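Local structure of CalS13 (Micromonospora echinospora, 4ZAS) at residues P167-N171 and A200-G204; N212-T218 and G229-P235; H295-A299 and E322-Y328. The protein is a sugar aminotransferase of the DegT/DnrJ/EryC1 family that probably uses pyridoxal 5'-phosphate to transfer an amino group to a dTDP-linked keto sugar. All coordinates share one frame; numbering follows the deposited sequence.

Contact 1 (P167-N171 and A200-G204); sequences PVDLN and ATYRG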
ATOM      1  N   PRO A 167     -18.802   0.059  19.506  1.00 29.30           N
ATOM      2  CA  PRO A 167     -19.671   0.114  18.324  1.00 37.59           C
ATOM      3  C   PRO A 167     -20.597   1.322  18.222  1.00 41.89           C
ATOM      4  O   PRO A 167     -21.353   1.630  19.141  1.00 42.99           O
ATOM      5  CB  PRO A 167     -20.504  -1.161  18.446  1.00 32.32           C
ATOM      6  CG  PRO A 167     -19.644  -2.092  19.265  1.00 39.37           C
ATOM      7  CD  PRO A 167     -18.951  -1.196  20.261  1.00 38.81           C
ATOM      8  N   VAL A 168     -20.547   1.982  17.072  1.00 41.04           N
ATOM      9  CA  VAL A 168     -21.574   2.943  16.681  1.00 41.42           C
ATOM     10  C   VAL A 168     -22.958   2.282  16.730  1.00 42.59           C
ATOM     11  O   VAL A 168     -23.083   1.078  16.487  1.00 38.76           O
ATOM     12  CB  VAL A 168     -21.261   3.480  15.281  1.00 39.54           C
ATOM     13  CG1 VAL A 168     -22.397   4.344  14.746  1.00 38.44           C
ATOM     14  CG2 VAL A 168     -19.939   4.249  15.316  1.00 40.80           C
ATOM     15  N   ASP A 169     -23.996   3.035  17.080  1.00 45.85           N
ATOM     16  CA  ASP A 169     -25.348   2.487  17.010  1.00 42.88           C
ATOM     17  C   ASP A 169     -25.738   2.300  15.554  1.00 40.90           C
ATOM     18  O   ASP A 169     -26.268   3.216  14.941  1.00 42.43           O
ATOM     19  CB  ASP A 169     -26.365   3.403  17.682  1.00 46.67           C
ATOM     20  CG  ASP A 169     -27.703   2.725  17.876  1.00 55.79           C
ATOM     21  OD1 ASP A 169     -28.390   2.452  16.870  1.00 58.78           O
ATOM     22  OD2 ASP A 169     -28.075   2.478  19.042  1.00 61.61           O
ATOM     23  N   LEU A 170     -25.500   1.119  15.000  1.00 43.79           N
ATOM     24  CA  LEU A 170     -25.652   0.943  13.559  1.00 44.77           C
ATOM     25  C   LEU A 170     -27.131   0.978  13.149  1.00 41.91           C
ATOM     26  O   LEU A 170     -27.481   1.470  12.078  1.00 42.63           O
ATOM     27  CB  LEU A 170     -24.958  -0.355  13.096  1.00 45.32           C
ATOM     28  CG  LEU A 170     -23.417  -0.394  13.233  1.00 40.17           C
ATOM     29  CD1 LEU A 170     -22.799  -1.746  12.837  1.00 35.09           C
ATOM     30  CD2 LEU A 170     -22.726   0.740  12.490  1.00 39.18           C
ATOM     31  N   ASN A 171     -27.996   0.503  14.028  1.00 38.45           N
ATOM     32  CA  ASN A 171     -29.436   0.536  13.798  1.00 37.69           C
ATOM     33  C   ASN A 171     -29.916   1.969  13.540  1.00 43.44           C
ATOM     34  O   ASN A 171     -30.697   2.241  12.626  1.00 42.55           O
ATOM     35  CB  ASN A 171     -30.156  -0.014  15.025  1.00 44.80           C
ATOM     36  CG  ASN A 171     -30.200  -1.507  15.044  1.00 52.20           C
ATOM     37  OD1 ASN A 171     -29.525  -2.167  14.251  1.00 59.08           O
ATOM     38  ND2 ASN A 171     -30.937  -2.062  16.000  1.00 51.51           N
ATOM     39  N   ALA A 200     -15.135  -6.852  18.459  1.00 36.40           N
ATOM     40  CA  ALA A 200     -16.282  -6.082  18.919  1.00 38.44           C
ATOM     41  C   ALA A 200     -17.553  -6.715  18.381  1.00 49.71           C
ATOM     42  O   ALA A 200     -17.567  -7.289  17.289  1.00 56.37           O
ATOM     43  CB  ALA A 200     -16.173  -4.625  18.494  1.00 32.18           C
ATOM     44  N   THR A 201     -18.613  -6.633  19.175  1.00 50.80           N
ATOM     45  CA  THR A 201     -19.880  -7.241  18.825  1.00 48.07           C
ATOM     46  C   THR A 201     -20.980  -6.186  18.974  1.00 49.39           C
ATOM     47  O   THR A 201     -20.889  -5.318  19.832  1.00 51.82           O
ATOM     48  CB  THR A 201     -20.132  -8.496  19.689  1.00 49.37           C
ATOM     49  OG1 THR A 201     -20.366  -9.611  18.826  1.00 58.12           O
ATOM     50  CG2 THR A 201     -21.304  -8.333  20.643  1.00 42.09           C
ATOM     51  N   TYR A 202     -21.969  -6.209  18.083  1.00 41.38           N
ATOM     52  CA  TYR A 202     -23.085  -5.273  18.157  1.00 38.85           C
ATOM     53  C   TYR A 202     -24.433  -5.958  17.964  1.00 43.87           C
ATOM     54  O   TYR A 202     -24.672  -6.639  16.974  1.00 44.91           O
ATOM     55  CB  TYR A 202     -22.913  -4.142  17.147  1.00 42.66           C
ATOM     56  CG  TYR A 202     -24.113  -3.225  17.084  1.00 48.38           C
ATOM     57  CD1 TYR A 202     -24.394  -2.338  18.112  1.00 50.58           C
ATOM     58  CD2 TYR A 202     -24.963  -3.244  15.993  1.00 48.22           C
ATOM     59  CE1 TYR A 202     -25.497  -1.497  18.049  1.00 50.53           C
ATOM     60  CE2 TYR A 202     -26.064  -2.409  15.920  1.00 49.07           C
ATOM     61  CZ  TYR A 202     -26.331  -1.543  16.945  1.00 52.63           C
ATOM     62  OH  TYR A 202     -27.435  -0.723  16.856  1.00 52.58           O
ATOM     63  N   ARG A 203     -25.310  -5.777  18.939  1.00 48.79           N
ATOM     64  CA  ARG A 203     -26.597  -6.436  18.940  1.00 47.13           C
ATOM     65  C   ARG A 203     -26.443  -7.943  18.804  1.00 46.87           C
ATOM     66  O   ARG A 203     -27.267  -8.609  18.208  1.00 45.51           O
ATOM     67  CB  ARG A 203     -27.447  -5.876  17.802  1.00 44.64           C
ATOM     68  CG  ARG A 203     -27.824  -4.426  18.010  1.00 44.75           C
ATOM     69  CD  ARG A 203     -29.275  -4.386  18.242  1.00 49.66           C
ATOM     70  NE  ARG A 203     -29.653  -3.729  19.471  1.00 60.88           N
ATOM     71  CZ  ARG A 203     -30.878  -3.787  19.963  1.00 55.11           C
ATOM     72  NH1 ARG A 203     -31.799  -4.508  19.337  1.00 40.35           N
ATOM     73  NH2 ARG A 203     -31.168  -3.157  21.086  1.00 58.13           N
ATOM     74  N   GLY A 204     -25.400  -8.483  19.414  1.00 49.34           N
ATOM     75  CA  GLY A 204     -25.214  -9.920  19.456  1.00 53.72           C
ATOM     76  C   GLY A 204     -24.428 -10.505  18.298  1.00 54.96           C
ATOM     77  O   GLY A 204     -24.084 -11.678  18.317  1.00 56.59           O
TER

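Contact 2 (N212-T218 and G229-P235); sequences NVCVYST and GGFVVLP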
ATOM      1  N   ASN A 212     -23.210  -3.029   5.948  1.00 42.35           N
ATOM      2  CA  ASN A 212     -22.372  -1.932   5.473  1.00 40.08           C
ATOM      3  C   ASN A 212     -21.046  -2.504   5.030  1.00 43.30           C
ATOM      4  O   ASN A 212     -20.733  -3.652   5.336  1.00 46.22           O
ATOM      5  CB  ASN A 212     -22.108  -0.894   6.554  1.00 37.87           C
ATOM      6  CG  ASN A 212     -23.367  -0.322   7.142  1.00 40.86           C
ATOM      7  OD1 ASN A 212     -24.336  -0.032   6.435  1.00 47.05           O
ATOM      8  ND2 ASN A 212     -23.358  -0.146   8.454  1.00 32.18           N
ATOM      9  N   VAL A 213     -20.276  -1.706   4.300  1.00 42.20           N
ATOM     10  CA  VAL A 213     -18.898  -2.052   3.990  1.00 36.33           C
ATOM     11  C   VAL A 213     -18.040  -1.785   5.207  1.00 27.46           C
ATOM     12  O   VAL A 213     -17.990  -0.648   5.659  1.00 41.62           O
ATOM     13  CB  VAL A 213     -18.390  -1.254   2.783  1.00 37.39           C
ATOM     14  CG1 VAL A 213     -16.890  -1.554   2.500  1.00 32.90           C
ATOM     15  CG2 VAL A 213     -19.244  -1.573   1.582  1.00 35.11           C
ATOM     16  N   CYS A 214     -17.334  -2.798   5.707  1.00 34.93           N
ATOM     17  CA  CYS A 214     -16.494  -2.652   6.918  1.00 41.79           C
ATOM     18  C   CYS A 214     -15.005  -2.874   6.640  1.00 40.42           C
ATOM     19  O   CYS A 214     -14.627  -3.872   6.018  1.00 47.58           O
ATOM     20  CB  CYS A 214     -16.928  -3.647   7.990  1.00 41.31           C
ATOM     21  SG  CYS A 214     -18.630  -3.508   8.476  1.00 49.92           S
ATOM     22  N   VAL A 215     -14.164  -1.959   7.119  1.00 33.73           N
ATOM     23  CA  VAL A 215     -12.715  -2.071   6.950  1.00 30.46           C
ATOM     24  C   VAL A 215     -12.031  -2.298   8.286  1.00 32.78           C
ATOM     25  O   VAL A 215     -12.221  -1.521   9.210  1.00 42.39           O
ATOM     26  CB  VAL A 215     -12.130  -0.825   6.273  1.00 30.93           C
ATOM     27  CG1 VAL A 215     -10.631  -0.985   6.105  1.00 26.42           C
ATOM     28  CG2 VAL A 215     -12.824  -0.563   4.938  1.00 32.42           C
ATOM     29  N   TYR A 216     -11.219  -3.349   8.365  1.00 33.84           N
ATOM     30  CA  TYR A 216     -10.468  -3.708   9.570  1.00 30.04           C
ATOM     31  C   TYR A 216      -8.987  -3.480   9.362  1.00 39.68           C
ATOM     32  O   TYR A 216      -8.511  -3.543   8.232  1.00 48.35           O
ATOM     33  CB  TYR A 216     -10.698  -5.179   9.937  1.00 34.18           C
ATOM     34  CG  TYR A 216     -11.994  -5.523  10.674  1.00 46.66           C
ATOM     35  CD1 TYR A 216     -13.199  -5.702   9.999  1.00 47.77           C
ATOM     36  CD2 TYR A 216     -11.986  -5.739  12.044  1.00 51.28           C
ATOM     37  CE1 TYR A 216     -14.361  -6.052  10.683  1.00 48.74           C
ATOM     38  CE2 TYR A 216     -13.123  -6.083  12.727  1.00 55.41           C
ATOM     39  CZ  TYR A 216     -14.312  -6.242  12.055  1.00 58.07           C
ATOM     40  OH  TYR A 216     -15.438  -6.594  12.784  1.00 58.45           O
ATOM     41  N   SER A 217      -8.253  -3.224  10.440  1.00 37.23           N
ATOM     42  CA  SER A 217      -6.798  -3.189  10.357  1.00 32.77           C
ATOM     43  C   SER A 217      -6.183  -4.341  11.124  1.00 42.37           C
ATOM     44  O   SER A 217      -6.657  -4.703  12.204  1.00 47.01           O
ATOM     45  CB  SER A 217      -6.251  -1.868  10.906  1.00 45.60           C
ATOM     46  OG  SER A 217      -4.837  -1.903  11.057  1.00 44.88           O
ATOM     47  N   THR A 218      -5.108  -4.905  10.580  1.00 45.15           N
ATOM     48  CA  THR A 218      -4.325  -5.883  11.320  1.00 39.38           C
ATOM     49  C   THR A 218      -2.878  -5.408  11.413  1.00 39.65           C
ATOM     50  O   THR A 218      -1.942  -6.225  11.393  1.00 35.90           O
ATOM     51  CB  THR A 218      -4.379  -7.286  10.690  1.00 42.07           C
ATOM     52  OG1 THR A 218      -4.068  -7.201   9.297  1.00 44.03           O
ATOM     53  CG2 THR A 218      -5.752  -7.884  10.858  1.00 42.08           C
ATOM     54  N   GLY A 229      -1.283  -5.007   7.539  1.00 40.66           N
ATOM     55  CA  GLY A 229      -2.435  -5.564   6.864  1.00 39.00           C
ATOM     56  C   GLY A 229      -3.791  -5.075   7.319  1.00 44.61           C
ATOM     57  O   GLY A 229      -3.947  -4.329   8.305  1.00 39.01           O
ATOM     58  N   GLY A 230      -4.794  -5.538   6.591  1.00 41.04           N
ATOM     59  CA  GLY A 230      -6.165  -5.255   6.912  1.00 32.83           C
ATOM     60  C   GLY A 230      -7.041  -6.138   6.067  1.00 38.00           C
ATOM     61  O   GLY A 230      -6.561  -7.010   5.347  1.00 37.59           O
ATOM     62  N   PHE A 231      -8.340  -5.918   6.164  1.00 37.72           N
ATOM     63  CA  PHE A 231      -9.259  -6.553   5.243  1.00 36.55           C
ATOM     64  C   PHE A 231     -10.544  -5.757   5.192  1.00 38.12           C
ATOM     65  O   PHE A 231     -10.827  -4.955   6.084  1.00 45.38           O
ATOM     66  CB  PHE A 231      -9.525  -8.002   5.626  1.00 34.45           C
ATOM     67  CG  PHE A 231     -10.001  -8.192   7.041  1.00 36.45           C
ATOM     68  CD1 PHE A 231      -9.107  -8.375   8.066  1.00 28.61           C
ATOM     69  CD2 PHE A 231     -11.349  -8.198   7.336  1.00 41.86           C
ATOM     70  CE1 PHE A 231      -9.555  -8.577   9.364  1.00 38.69           C
ATOM     71  CE2 PHE A 231     -11.793  -8.385   8.628  1.00 43.77           C
ATOM     72  CZ  PHE A 231     -10.894  -8.577   9.644  1.00 41.29           C
ATOM     73  N   VAL A 232     -11.275  -5.940   4.102  1.00 30.23           N
ATOM     74  CA  VAL A 232     -12.562  -5.301   3.885  1.00 37.98           C
ATOM     75  C   VAL A 232     -13.653  -6.370   3.899  1.00 43.70           C
ATOM     76  O   VAL A 232     -13.476  -7.437   3.293  1.00 45.47           O
ATOM     77  CB  VAL A 232     -12.571  -4.520   2.570  1.00 35.30           C
ATOM     78  CG1 VAL A 232     -13.885  -3.811   2.388  1.00 34.05           C
ATOM     79  CG2 VAL A 232     -11.400  -3.555   2.516  1.00 24.19           C
ATOM     80  N   VAL A 233     -14.763  -6.091   4.590  1.00 43.79           N
ATOM     81  CA  VAL A 233     -15.914  -7.013   4.630  1.00 43.07           C
ATOM     82  C   VAL A 233     -17.086  -6.401   3.853  1.00 36.73           C
ATOM     83  O   VAL A 233     -17.482  -5.263   4.079  1.00 40.95           O
ATOM     84  CB  VAL A 233     -16.318  -7.347   6.091  1.00 42.87           C
ATOM     85  CG1 VAL A 233     -17.372  -8.447   6.126  1.00 37.86           C
ATOM     86  CG2 VAL A 233     -15.094  -7.762   6.909  1.00 35.49           C
ATOM     87  N   LEU A 234     -17.638  -7.158   2.924  1.00 38.03           N
ATOM     88  CA  LEU A 234     -18.670  -6.618   2.056  1.00 33.26           C
ATOM     89  C   LEU A 234     -20.027  -7.225   2.369  1.00 38.26           C
ATOM     90  O   LEU A 234     -20.119  -8.398   2.728  1.00 46.56           O
ATOM     91  CB  LEU A 234     -18.305  -6.860   0.581  1.00 29.63           C
ATOM     92  CG  LEU A 234     -17.149  -6.064  -0.047  1.00 31.31           C
ATOM     93  CD1 LEU A 234     -17.153  -4.579   0.314  1.00 26.57           C
ATOM     94  CD2 LEU A 234     -15.825  -6.667   0.348  1.00 29.65           C
ATOM     95  N   PRO A 235     -21.088  -6.428   2.219  1.00 35.56           N
ATOM     96  CA  PRO A 235     -22.457  -6.891   2.486  1.00 39.21           C
ATOM     97  C   PRO A 235     -23.077  -7.695   1.367  1.00 43.90           C
ATOM     98  O   PRO A 235     -24.082  -8.344   1.638  1.00 50.37           O
ATOM     99  CB  PRO A 235     -23.234  -5.594   2.705  1.00 29.57           C
ATOM    100  CG  PRO A 235     -22.501  -4.591   1.932  1.00 48.44           C
ATOM    101  CD  PRO A 235     -21.028  -4.974   2.011  1.00 42.73           C
TER
HETATM  102  O   HOH W   1      -5.687  -8.655   7.447  1.00 36.06           O

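Contact 3 (H295-A299 and E322-Y328); sequences HRENA and EPAFWMY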
ATOM      1  N   HIS A 295      -8.556  -7.903  27.539  1.00 42.87           N
ATOM      2  CA  HIS A 295      -8.911  -6.498  27.317  1.00 38.92           C
ATOM      3  C   HIS A 295     -10.249  -6.184  28.037  1.00 46.77           C
ATOM      4  O   HIS A 295     -10.358  -5.210  28.791  1.00 55.71           O
ATOM      5  CB  HIS A 295      -9.042  -6.181  25.814  1.00 36.03           C
ATOM      6  CG  HIS A 295      -7.768  -5.756  25.131  1.00 39.37           C
ATOM      7  ND1 HIS A 295      -7.568  -4.473  24.662  1.00 39.96           N
ATOM      8  CD2 HIS A 295      -6.658  -6.458  24.783  1.00 36.59           C
ATOM      9  CE1 HIS A 295      -6.385  -4.398  24.071  1.00 34.00           C
ATOM     10  NE2 HIS A 295      -5.809  -5.587  24.137  1.00 33.65           N
ATOM     11  N   ARG A 296     -11.266  -7.012  27.805  1.00 38.69           N
ATOM     12  CA  ARG A 296     -12.592  -6.740  28.342  1.00 43.68           C
ATOM     13  C   ARG A 296     -12.647  -6.859  29.841  1.00 52.32           C
ATOM     14  O   ARG A 296     -13.358  -6.098  30.501  1.00 57.45           O
ATOM     15  CB  ARG A 296     -13.637  -7.658  27.706  1.00 42.61           C
ATOM     16  CG  ARG A 296     -13.983  -7.261  26.299  1.00 46.68           C
ATOM     17  CD  ARG A 296     -14.828  -8.288  25.606  1.00 51.13           C
ATOM     18  NE  ARG A 296     -15.340  -7.753  24.349  1.00 55.84           N
ATOM     19  CZ  ARG A 296     -15.736  -8.502  23.324  1.00 53.12           C
ATOM     20  NH1 ARG A 296     -15.661  -9.828  23.386  1.00 56.44           N
ATOM     21  NH2 ARG A 296     -16.191  -7.920  22.228  1.00 44.72           N
ATOM     22  N   GLU A 297     -11.912  -7.831  30.372  1.00 52.32           N
ATOM     23  CA  GLU A 297     -11.867  -8.057  31.812  1.00 47.74           C
ATOM     24  C   GLU A 297     -11.227  -6.857  32.508  1.00 46.11           C
ATOM     25  O   GLU A 297     -11.705  -6.406  33.551  1.00 46.26           O
ATOM     26  CB  GLU A 297     -11.114  -9.346  32.122  1.00 47.50           C
ATOM     27  CG  GLU A 297     -10.668  -9.466  33.550  1.00 63.60           C
ATOM     28  CD  GLU A 297      -9.932 -10.756  33.811  1.00 78.18           C
ATOM     29  OE1 GLU A 297      -9.515 -11.416  32.831  1.00 83.67           O
ATOM     30  OE2 GLU A 297      -9.770 -11.106  34.997  1.00 83.49           O
ATOM     31  N   ASN A 298     -10.158  -6.331  31.917  1.00 49.75           N
ATOM     32  CA  ASN A 298      -9.498  -5.152  32.450  1.00 51.02           C
ATOM     33  C   ASN A 298     -10.421  -3.939  32.343  1.00 49.77           C
ATOM     34  O   ASN A 298     -10.470  -3.122  33.260  1.00 48.64           O
ATOM     35  CB  ASN A 298      -8.171  -4.876  31.721  1.00 55.86           C
ATOM     36  CG  ASN A 298      -7.141  -5.986  31.923  1.00 56.22           C
ATOM     37  OD1 ASN A 298      -7.208  -6.732  32.896  1.00 56.21           O
ATOM     38  ND2 ASN A 298      -6.164  -6.077  31.013  1.00 48.79           N
ATOM     39  N   ALA A 299     -11.161  -3.821  31.239  1.00 44.32           N
ATOM     40  CA  ALA A 299     -12.093  -2.692  31.071  1.00 42.71           C
ATOM     41  C   ALA A 299     -13.238  -2.696  32.097  1.00 46.30           C
ATOM     42  O   ALA A 299     -13.599  -1.643  32.640  1.00 51.16           O
ATOM     43  CB  ALA A 299     -12.664  -2.683  29.676  1.00 35.39           C
ATOM     44  N   GLU A 322     -20.998  -5.270  22.771  1.00 53.02           N
ATOM     45  CA  GLU A 322     -19.854  -5.730  23.543  1.00 54.18           C
ATOM     46  C   GLU A 322     -18.565  -5.151  22.979  1.00 50.02           C
ATOM     47  O   GLU A 322     -17.999  -5.687  22.029  1.00 53.36           O
ATOM     48  CB  GLU A 322     -19.802  -7.248  23.540  1.00 65.61           C
ATOM     49  CG  GLU A 322     -19.579  -7.861  24.888  1.00 84.28           C
ATOM     50  CD  GLU A 322     -19.670  -9.364  24.823  1.00 96.88           C
ATOM     51  OE1 GLU A 322     -20.061  -9.888  23.753  1.00 95.33           O
ATOM     52  OE2 GLU A 322     -19.328 -10.018  25.827  1.00106.68           O
ATOM     53  N   PRO A 323     -18.110  -4.035  23.553  1.00 47.12           N
ATOM     54  CA  PRO A 323     -16.937  -3.291  23.089  1.00 44.50           C
ATOM     55  C   PRO A 323     -15.647  -4.090  23.167  1.00 46.67           C
ATOM     56  O   PRO A 323     -15.557  -5.045  23.940  1.00 42.07           O
ATOM     57  CB  PRO A 323     -16.888  -2.091  24.033  1.00 38.92           C
ATOM     58  CG  PRO A 323     -18.263  -1.950  24.530  1.00 40.37           C
ATOM     59  CD  PRO A 323     -18.821  -3.325  24.629  1.00 44.46           C
ATOM     60  N   ALA A 324     -14.663  -3.691  22.361  1.00 46.80           N
ATOM     61  CA  ALA A 324     -13.384  -4.397  22.289  1.00 43.61           C
ATOM     62  C   ALA A 324     -12.345  -3.774  23.198  1.00 45.85           C
ATOM     63  O   ALA A 324     -11.344  -4.412  23.510  1.00 54.88           O
ATOM     64  CB  ALA A 324     -12.860  -4.430  20.847  1.00 34.26           C
ATOM     65  N   PHE A 325     -12.558  -2.513  23.568  1.00 44.49           N
ATOM     66  CA  PHE A 325     -11.662  -1.802  24.477  1.00 39.48           C
ATOM     67  C   PHE A 325     -10.188  -1.933  24.101  1.00 45.92           C
ATOM     68  O   PHE A 325      -9.385  -2.414  24.894  1.00 50.90           O
ATOM     69  CB  PHE A 325     -11.872  -2.290  25.912  1.00 37.43           C
ATOM     70  CG  PHE A 325     -13.210  -1.909  26.491  1.00 39.66           C
ATOM     71  CD1 PHE A 325     -13.446  -0.612  26.908  1.00 41.99           C
ATOM     72  CD2 PHE A 325     -14.216  -2.848  26.632  1.00 35.99           C
ATOM     73  CE1 PHE A 325     -14.659  -0.256  27.443  1.00 50.18           C
ATOM     74  CE2 PHE A 325     -15.433  -2.498  27.163  1.00 45.26           C
ATOM     75  CZ  PHE A 325     -15.655  -1.200  27.573  1.00 52.20           C
ATOM     76  N   TRP A 326      -9.841  -1.506  22.890  1.00 43.83           N
ATOM     77  CA  TRP A 326      -8.456  -1.534  22.418  1.00 41.38           C
ATOM     78  C   TRP A 326      -7.567  -0.684  23.319  1.00 45.68           C
ATOM     79  O   TRP A 326      -6.402  -1.022  23.581  1.00 45.70           O
ATOM     80  CB  TRP A 326      -8.368  -1.031  20.978  1.00 34.17           C
ATOM     81  CG  TRP A 326      -7.007  -1.175  20.390  1.00 39.90           C
ATOM     82  CD1 TRP A 326      -6.244  -2.310  20.357  1.00 41.25           C
ATOM     83  CD2 TRP A 326      -6.240  -0.157  19.741  1.00 38.10           C
ATOM     84  NE1 TRP A 326      -5.056  -2.060  19.718  1.00 43.44           N
ATOM     85  CE2 TRP A 326      -5.029  -0.745  19.328  1.00 40.88           C
ATOM     86  CE3 TRP A 326      -6.463   1.189  19.457  1.00 40.06           C
ATOM     87  CZ2 TRP A 326      -4.042  -0.028  18.659  1.00 39.82           C
ATOM     88  CZ3 TRP A 326      -5.475   1.902  18.782  1.00 43.01           C
ATOM     89  CH2 TRP A 326      -4.286   1.292  18.397  1.00 41.95           C
ATOM     90  N   MET A 327      -8.121   0.462  23.711  1.00 45.26           N
ATOM     91  CA  MET A 327      -7.580   1.302  24.764  1.00 45.41           C
ATOM     92  C   MET A 327      -8.757   1.680  25.652  1.00 44.60           C
ATOM     93  O   MET A 327      -9.892   1.484  25.266  1.00 43.36           O
ATOM     94  CB  MET A 327      -6.884   2.534  24.181  1.00 40.51           C
ATOM     95  CG  MET A 327      -5.621   2.198  23.421  1.00 42.30           C
ATOM     96  SD  MET A 327      -4.817   3.613  22.642  1.00 48.91           S
ATOM     97  CE  MET A 327      -6.038   4.062  21.443  1.00 55.94           C
ATOM     98  N   TYR A 328      -8.504   2.191  26.849  1.00 47.20           N
ATOM     99  CA  TYR A 328      -9.597   2.615  27.719  1.00 43.12           C
ATOM    100  C   TYR A 328      -9.680   4.150  27.747  1.00 45.59           C
ATOM    101  O   TYR A 328      -8.698   4.817  28.094  1.00 43.48           O
ATOM    102  CB  TYR A 328      -9.414   2.060  29.135  1.00 47.77           C
ATOM    103  CG  TYR A 328     -10.621   2.258  30.019  1.00 42.11           C
ATOM    104  CD1 TYR A 328     -10.794   3.426  30.735  1.00 43.06           C
ATOM    105  CD2 TYR A 328     -11.598   1.282  30.112  1.00 39.08           C
ATOM    106  CE1 TYR A 328     -11.897   3.617  31.530  1.00 46.99           C
ATOM    107  CE2 TYR A 328     -12.711   1.464  30.900  1.00 50.27           C
ATOM    108  CZ  TYR A 328     -12.859   2.630  31.613  1.00 52.34           C
ATOM    109  OH  TYR A 328     -13.968   2.798  32.416  1.00 50.30           O
TER

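Contact 1 (P167-N171 and A200-G204)
A200 begins the contact lightly, its methyl CB 4.4 Å from CG of P167. The carbonyl of T201 comes nearer, with O 3.5 Å from P167 CG, while the T201 side chain points away from P167-N171. Y202 contributes the largest single share of the buried surface. Its CG lies anti to the backbone N (chi1 174°), which sends the ring from P167, near its own CB, out to the start of helix 170-180 at its hydroxyl. V168 O lies over one ring face toward the rim, CG of R203 covers the opposite face, and L170 CB packs on CE2 at 3.7 Å. Tyrosine suits this place because its far end is polar: OH accepts a nearly straight hydrogen bond from N171 N (3.1 Å, 165°), an amide of the first helical turn that has no earlier helical carbonyl to use. D169, the N-cap residue, bonds R172 N through OD1. R203 lies at the exposed edge of the contact, where its CD is 3.6 Å from N171 ND2 and its NE forms a salt bridge with D320. Strand 201-202 is the middle strand of a small antiparallel sheet, between 205-206 and 321-322. H210 meets the Y202 ring edge-to-face, and the contact sets that sheet against the N-terminal end of helix 170-180.

Contact 2 (N212-T218 and G229-P235)
Y216 and F231 are a hydrogen-bonded pair of two antiparallel strands, and their side chains lie on the same face of the sheet. The rings are nearly parallel (14°) but displaced, with little overlap and centroids 4.8 Å apart. What covers the F231 face is instead CB of Y216, a CH-pi contact 3.6 Å from the ring centroid. F231 reaches this position because its CG sits between the backbone N and the carbonyl carbon (chi1 54°), which folds the ring back over the neighbouring strand. T218 CG2 meets the same ring at its edge, and V233 CG2 extends the apolar patch to Y216 CD1. Were F231 replaced by an alanine, Y216 CB would probably lose the ring it packs on and a gap would open beside T218 CG2. On the other side of the sheet, the beta-branched V213, V215 and V232 suit the extended chain: V215 and V232 run alongside each other (CG2 to CG2 4.1 Å), and the longer L234 reaches back with CD1 to V213 CG1 at 3.7 Å. The backbones join through the hydrogen-bonded pairs C214-V233 and Y216-F231, and T218 N bonds G229 O beyond them; Y216 N to F231 O is almost linear (2.8 Å, 177°). Glycine fits at G230, since a CB there would collide with Y216 O. S217 OG hydrogen-bonds to G219 N and to a phosphate oxygen of the pyridoxal-phosphate lysine at position 222, tying this strand's end to the cofactor. Strand 213-217 runs between 230-233 and 189-193 in the mixed sheet. Helix 58-71 packs on F231 through Y63, V67 and I71, whereas helix 237-247 covers V213, V232 and L234.

Contact 3 (H295-A299 and E322-Y328)
A299 and F325 form the tight part of this contact. The methyl CB of A299 stands over the centre of the F325 ring, 3.4 Å from the centroid and 14° off its normal, a CH-pi contact suited to alanine, whose small side chain lets the ring lie close against the helix. Beside it, H295 ND1 donates to F325 O (2.8 Å, 179°). The acceptor lies in the imidazole plane, whereas the donor sits above the carbonyl plane; this bond satisfies a loop carbonyl and helps fix the rotation of the imidazole. Toward solvent, by contrast, R296, extended from CG to NE, reaches along the loop and gives a straight bond from NE to P323 O (2.7 Å), and a weak one from NH2 to E322 O at 2.9 Å. Arginine suits this edge because its long arm spans two successive carbonyls, and NH2 also serves G199 O. Exposed E322 lays CG over one guanidinium face, but its OE2, 4.4 Å from R296 NH1, lies well out of that plane, so any attraction is probably one of charge alone. W326 NE1 bonds I221 O of the ligand pocket, its side chain about 4 Å from the bound dTDP-keto sugar at nearest atoms. The long helix 275-305 thereby packs on the connection between strands 321-322 and 328-332, where Y328 bonds D303 of the same helix.

In the fold
The contacts follow one another along the chain, each closing before the next opens. Contacts 1 and 3 have centres about 15 Å apart and share the small antiparallel sheet: T201 O and E322 N, 2.9 Å apart, probably hydrogen-bond, and A200 CB packs on A324 CB. Contact 2 lies about 15 Å from contact 1 and about 20 Å from contact 3, centre to centre, and touches only contact 1, where L170 CD2 meets N212 ND2. It belongs to the seven-stranded mixed sheet whose one antiparallel strand, 230-233, is characteristic of fold type I aminotransferases. One end of contact 2 reaches the cofactor phosphate and W326 of contact 3 lies near the nucleotide sugar, so separate elements border the active site.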